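Local structure of periplasmic beta-glucosidase (Pseudomonas aeruginosa, 6R5T) at residues A[390-395]-A[446-451]; A[458-463]-A[499-504]. The protein probably hydrolyses terminal, non-reducing beta-D-glucosyl residues of beta-glucosides in the periplasm, releasing beta-D-glucose, as a member of glycoside hydrolase family 3. The protein carries 1 engineered substitution. All blocks are in the same frame, centred on the assembly; numbering follows the deposited sequence.

Contact 1. Residues A[390-395]-A[446-451]; sequences SQRDVI and NPEVEV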
# COMPACT_ATOMS: atom_id res chain seq x y z
N SER A 390 18.79 -28.60 -4.32
CA SER A 390 17.33 -28.70 -4.29
C SER A 390 16.74 -28.88 -5.69
O SER A 390 16.78 -27.93 -6.50
CB SER A 390 16.74 -27.50 -3.62
OG SER A 390 15.34 -27.67 -3.58
N GLN A 391 16.20 -30.06 -5.98
CA GLN A 391 15.43 -30.27 -7.21
C GLN A 391 14.04 -29.69 -7.08
O GLN A 391 13.55 -29.18 -8.05
CB GLN A 391 15.34 -31.77 -7.49
CG GLN A 391 16.65 -32.34 -8.02
CD GLN A 391 16.60 -33.82 -8.28
OE1 GLN A 391 16.20 -34.58 -7.39
NE2 GLN A 391 17.01 -34.21 -9.48
N ARG A 392 13.44 -29.76 -5.88
CA ARG A 392 12.05 -29.28 -5.71
C ARG A 392 12.03 -27.77 -5.93
O ARG A 392 11.06 -27.26 -6.56
CB ARG A 392 11.49 -29.64 -4.34
CG ARG A 392 10.06 -29.16 -4.16
CD ARG A 392 9.08 -29.91 -5.05
NE ARG A 392 7.73 -29.35 -5.02
CZ ARG A 392 7.34 -28.30 -5.74
NH1 ARG A 392 6.08 -27.87 -5.65
NH2 ARG A 392 8.17 -27.66 -6.54
N ASP A 393 13.05 -27.06 -5.48
CA ASP A 393 12.96 -25.58 -5.58
C ASP A 393 13.29 -25.08 -6.99
O ASP A 393 12.67 -24.09 -7.45
CB ASP A 393 13.83 -24.93 -4.52
CG ASP A 393 13.27 -25.24 -3.14
OD1 ASP A 393 12.09 -24.98 -2.89
OD2 ASP A 393 13.96 -25.93 -2.39
N VAL A 394 14.19 -25.75 -7.71
CA VAL A 394 14.66 -25.17 -8.99
C VAL A 394 13.51 -25.13 -9.99
O VAL A 394 13.49 -24.20 -10.82
CB VAL A 394 15.92 -25.87 -9.51
CG1 VAL A 394 15.59 -27.29 -9.98
CG2 VAL A 394 16.60 -25.04 -10.61
N ILE A 395 12.52 -26.02 -9.89
CA ILE A 395 11.37 -26.00 -10.84
C ILE A 395 10.34 -24.94 -10.47
O ILE A 395 9.43 -24.75 -11.26
CB ILE A 395 10.74 -27.40 -11.05
CG1 ILE A 395 10.10 -27.98 -9.79
CG2 ILE A 395 11.78 -28.31 -11.63
CD1 ILE A 395 9.34 -29.26 -10.05
N ASN A 446 2.23 -30.84 1.96
CA ASN A 446 3.22 -31.68 1.27
C ASN A 446 4.57 -31.37 1.86
O ASN A 446 4.84 -30.21 2.10
CB ASN A 446 3.25 -31.41 -0.23
CG ASN A 446 1.96 -31.85 -0.87
OD1 ASN A 446 1.74 -33.04 -1.04
ND2 ASN A 446 1.06 -30.92 -1.08
N PRO A 447 5.40 -32.39 2.12
CA PRO A 447 6.74 -32.17 2.64
C PRO A 447 7.61 -31.68 1.48
O PRO A 447 8.04 -32.45 0.72
CB PRO A 447 7.18 -33.57 3.09
CG PRO A 447 6.46 -34.47 2.11
CD PRO A 447 5.09 -33.82 2.00
N GLU A 448 7.81 -30.36 1.41
CA GLU A 448 8.50 -29.72 0.26
C GLU A 448 9.90 -29.26 0.64
O GLU A 448 10.62 -28.88 -0.27
CB GLU A 448 7.65 -28.56 -0.26
CG GLU A 448 6.41 -29.09 -0.94
CD GLU A 448 5.42 -28.12 -1.59
OE1 GLU A 448 4.53 -28.64 -2.29
OE2 GLU A 448 5.46 -26.88 -1.34
N VAL A 449 10.24 -29.22 1.93
CA VAL A 449 11.54 -28.71 2.40
C VAL A 449 12.20 -29.78 3.25
O VAL A 449 11.67 -30.06 4.31
CB VAL A 449 11.36 -27.41 3.19
CG1 VAL A 449 12.66 -26.93 3.80
CG2 VAL A 449 10.76 -26.35 2.27
N GLU A 450 13.40 -30.17 2.83
CA GLU A 450 14.28 -31.10 3.57
C GLU A 450 14.90 -30.33 4.72
O GLU A 450 15.57 -29.29 4.50
CB GLU A 450 15.38 -31.66 2.69
CG GLU A 450 14.88 -32.27 1.39
CD GLU A 450 15.65 -33.49 0.87
OE1 GLU A 450 15.43 -33.87 -0.31
OE2 GLU A 450 16.44 -34.08 1.65
N VAL A 451 14.68 -30.79 5.93
CA VAL A 451 15.21 -30.15 7.13
C VAL A 451 16.40 -31.00 7.58
O VAL A 451 16.23 -32.23 7.87
CB VAL A 451 14.10 -30.03 8.18
CG1 VAL A 451 14.63 -29.40 9.44
CG2 VAL A 451 12.92 -29.22 7.62
O HOH W 1 10.27 -26.48 -1.71
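The backbones of Arg392 and Glu448 stand 7.0 Å apart from CA to CA, where the short helix 391-394 faces an irregular stretch of the loop between helices 436-442 and 456-468, both in the family 3 C-terminal alpha/beta domain. No hydrogen bond joins the two segments directly. Arg392 reaches the loop with a long side chain: its CG lies anti to the backbone N (chi1 -179°), and a bend at chi2 carries the guanidinium to the acid. NH1 then lies 3.8 Å from Glu448 OE1, a long salt bridge in which the guanidinium and carboxylate planes are turned 68° apart. Such a pair suits a partly solvent-exposed contact, giving electrostatic attraction without a tight fit. Glu448 stretches out beyond CG, and its other oxygen, OE2, accepts a hydrogen bond from Gln481 NE2, which helps to set the carboxylate in place. Asp393 serves both its own helix and the loop. At the N-cap, Ser390 has a short hydroxyl able to turn back on the helix, and its OG accepts the backbone N-H of Asp393 at 3.0 Å and donates to Asp393 OD2. The other carboxylate oxygen, OD1, accepts from Gln481 N and from a bridging water 2.6 Å away; that water also donates to the backbone O of Glu448, 2.8 Å from it.

Contact 2. Residues A[458-463]-A[499-504]; sequences AMLEEA and QRRLLK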
# COMPACT_ATOMS: atom_id res chain seq x y z
N ALA A 458 26.19 -26.33 13.97
CA ALA A 458 26.93 -27.47 13.37
C ALA A 458 26.95 -27.32 11.85
O ALA A 458 27.97 -27.55 11.23
CB ALA A 458 26.31 -28.79 13.79
N MET A 459 25.82 -26.93 11.25
CA MET A 459 25.76 -26.73 9.79
C MET A 459 26.71 -25.60 9.37
O MET A 459 27.42 -25.75 8.35
CB MET A 459 24.34 -26.40 9.35
CG MET A 459 23.48 -27.64 9.31
SD MET A 459 21.77 -27.27 8.68
CE MET A 459 20.92 -26.70 10.11
N LEU A 460 26.73 -24.54 10.14
CA LEU A 460 27.64 -23.40 9.86
C LEU A 460 29.09 -23.85 9.96
O LEU A 460 29.86 -23.50 9.09
CB LEU A 460 27.36 -22.23 10.80
CG LEU A 460 26.12 -21.41 10.54
CD1 LEU A 460 25.86 -20.46 11.71
CD2 LEU A 460 26.28 -20.62 9.26
N GLU A 461 29.47 -24.61 10.99
CA GLU A 461 30.89 -25.00 11.15
C GLU A 461 31.29 -25.92 10.01
O GLU A 461 32.37 -25.78 9.47
CB GLU A 461 31.13 -25.66 12.51
CG GLU A 461 31.01 -24.70 13.67
CD GLU A 461 32.26 -23.88 14.00
OE1 GLU A 461 32.79 -23.18 13.08
OE2 GLU A 461 32.72 -23.94 15.19
N GLU A 462 30.40 -26.80 9.54
CA GLU A 462 30.69 -27.66 8.38
C GLU A 462 30.92 -26.79 7.13
O GLU A 462 31.87 -26.99 6.39
CB GLU A 462 29.56 -28.65 8.17
CG GLU A 462 29.89 -29.56 7.03
CD GLU A 462 28.78 -30.48 6.54
OE1 GLU A 462 29.11 -31.66 6.24
OE2 GLU A 462 27.62 -30.01 6.45
N ALA A 463 30.06 -25.82 6.92
CA ALA A 463 30.20 -24.93 5.75
C ALA A 463 31.50 -24.13 5.85
O ALA A 463 32.14 -23.94 4.82
CB ALA A 463 29.02 -23.99 5.70
N GLN A 499 20.03 -18.19 6.42
CA GLN A 499 20.94 -18.11 5.27
C GLN A 499 21.80 -16.83 5.34
O GLN A 499 22.92 -16.85 4.83
CB GLN A 499 20.14 -18.24 4.00
CG GLN A 499 19.48 -19.60 3.83
CD GLN A 499 18.64 -19.59 2.58
OE1 GLN A 499 19.23 -19.43 1.51
NE2 GLN A 499 17.32 -19.72 2.69
N ARG A 500 21.25 -15.71 5.82
CA ARG A 500 22.08 -14.47 5.92
C ARG A 500 23.16 -14.68 6.98
O ARG A 500 24.28 -14.19 6.78
CB ARG A 500 21.24 -13.24 6.28
CG ARG A 500 20.31 -12.86 5.15
CD ARG A 500 19.59 -11.52 5.30
NE ARG A 500 18.54 -11.69 6.24
CZ ARG A 500 18.59 -11.31 7.50
NH1 ARG A 500 19.63 -10.63 7.94
NH2 ARG A 500 17.56 -11.55 8.30
N ARG A 501 22.86 -15.44 8.03
CA ARG A 501 23.90 -15.77 9.05
C ARG A 501 25.02 -16.56 8.35
O ARG A 501 26.23 -16.28 8.61
CB ARG A 501 23.24 -16.58 10.15
CG ARG A 501 24.18 -16.87 11.31
CD ARG A 501 23.38 -17.59 12.38
NE ARG A 501 24.27 -17.92 13.49
CZ ARG A 501 23.99 -18.81 14.44
NH1 ARG A 501 22.88 -19.52 14.40
NH2 ARG A 501 24.88 -19.03 15.40
N LEU A 502 24.66 -17.53 7.54
CA LEU A 502 25.60 -18.33 6.71
C LEU A 502 26.46 -17.40 5.85
O LEU A 502 27.71 -17.52 5.79
CB LEU A 502 24.82 -19.36 5.88
CG LEU A 502 25.59 -20.13 4.82
CD1 LEU A 502 26.65 -21.00 5.49
CD2 LEU A 502 24.63 -20.95 3.99
N LEU A 503 25.81 -16.49 5.10
CA LEU A 503 26.54 -15.60 4.18
C LEU A 503 27.52 -14.73 4.99
O LEU A 503 28.63 -14.55 4.50
CB LEU A 503 25.56 -14.70 3.44
CG LEU A 503 24.66 -15.39 2.41
CD1 LEU A 503 23.84 -14.33 1.69
CD2 LEU A 503 25.43 -16.21 1.41
N LYS A 504 27.13 -14.21 6.14
CA LYS A 504 28.02 -13.32 6.93
C LYS A 504 29.24 -14.14 7.36
O LYS A 504 30.39 -13.65 7.31
CB LYS A 504 27.31 -12.71 8.12
CG LYS A 504 26.36 -11.58 7.71
CD LYS A 504 25.50 -11.01 8.82
CE LYS A 504 24.44 -10.10 8.21
NZ LYS A 504 23.82 -9.20 9.21
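Leu460 fills the space between two helices with both its methyl groups, each meeting a different residue of helix 497-508. CD2 presses against the backbone of Leu502, 3.5 Å from its CA, which is tighter than usual van der Waals contact, and also meets the Leu502 side chain at CD1, 3.8 Å away. CD1 turns to Arg501 instead and lies over one face of the guanidinium, displaced toward its rim, with NE 3.5 Å from the methyl. The two side chains cross at about a right angle. Leucine suits this place because its forked end can touch a backbone and an arginine at once. About one helical turn on, Ala463 CB packs 3.8 Å from Leu502 CD1, so that one methyl of Leu502 is shared by two residues; a small alanine fits here, its CB directed at the opposing helix.

Further out, the torsions and charges set these groups. Arg501 has CG anti to its backbone N (chi1 -175°) and runs extended to NE, which takes its aliphatic part across the end of Leu460 while NH2 forms a salt bridge with Glu457, at the start of helix 456-468. The arginine thus joins the helices twice, by its methylenes and guanidinium face against Leu460 and by its NH2 against Glu457, at an exposed margin. Toward the interior, Ala463 and Leu502 both rest on Ile384 of strand 380-384. The helix segments run in roughly the same direction, 33° apart with a signed crossing angle of -33° and axes 10.5 Å from each other. Strand 472-478 lies between the helices in sequence and parallel to strand 380-384 in the sheet: two neighbouring helices packed on one side of a parallel core, typical of an alpha/beta sandwich domain.

Overall arrangement
Along the chain, strand 380-384 leads to helix 391-394, the first half of contact 1. The path then takes in helix 410-418, edge strand 423-427 and helix 436-442 before the loop at 446-451 returns to helix 391-394 and closes contact 1. Helix 456-468 follows almost at once and opens contact 2, which closes at 499-504 after strand 472-478. The two loops are therefore in series, neither enclosing nor crossing the other. Their centres lie 20 Å apart and their nearest atoms about 7 Å. Contact 1 ties a surface loop to a short helix, contact 2 two helices over the sheet, all within the family 3 C-terminal domain.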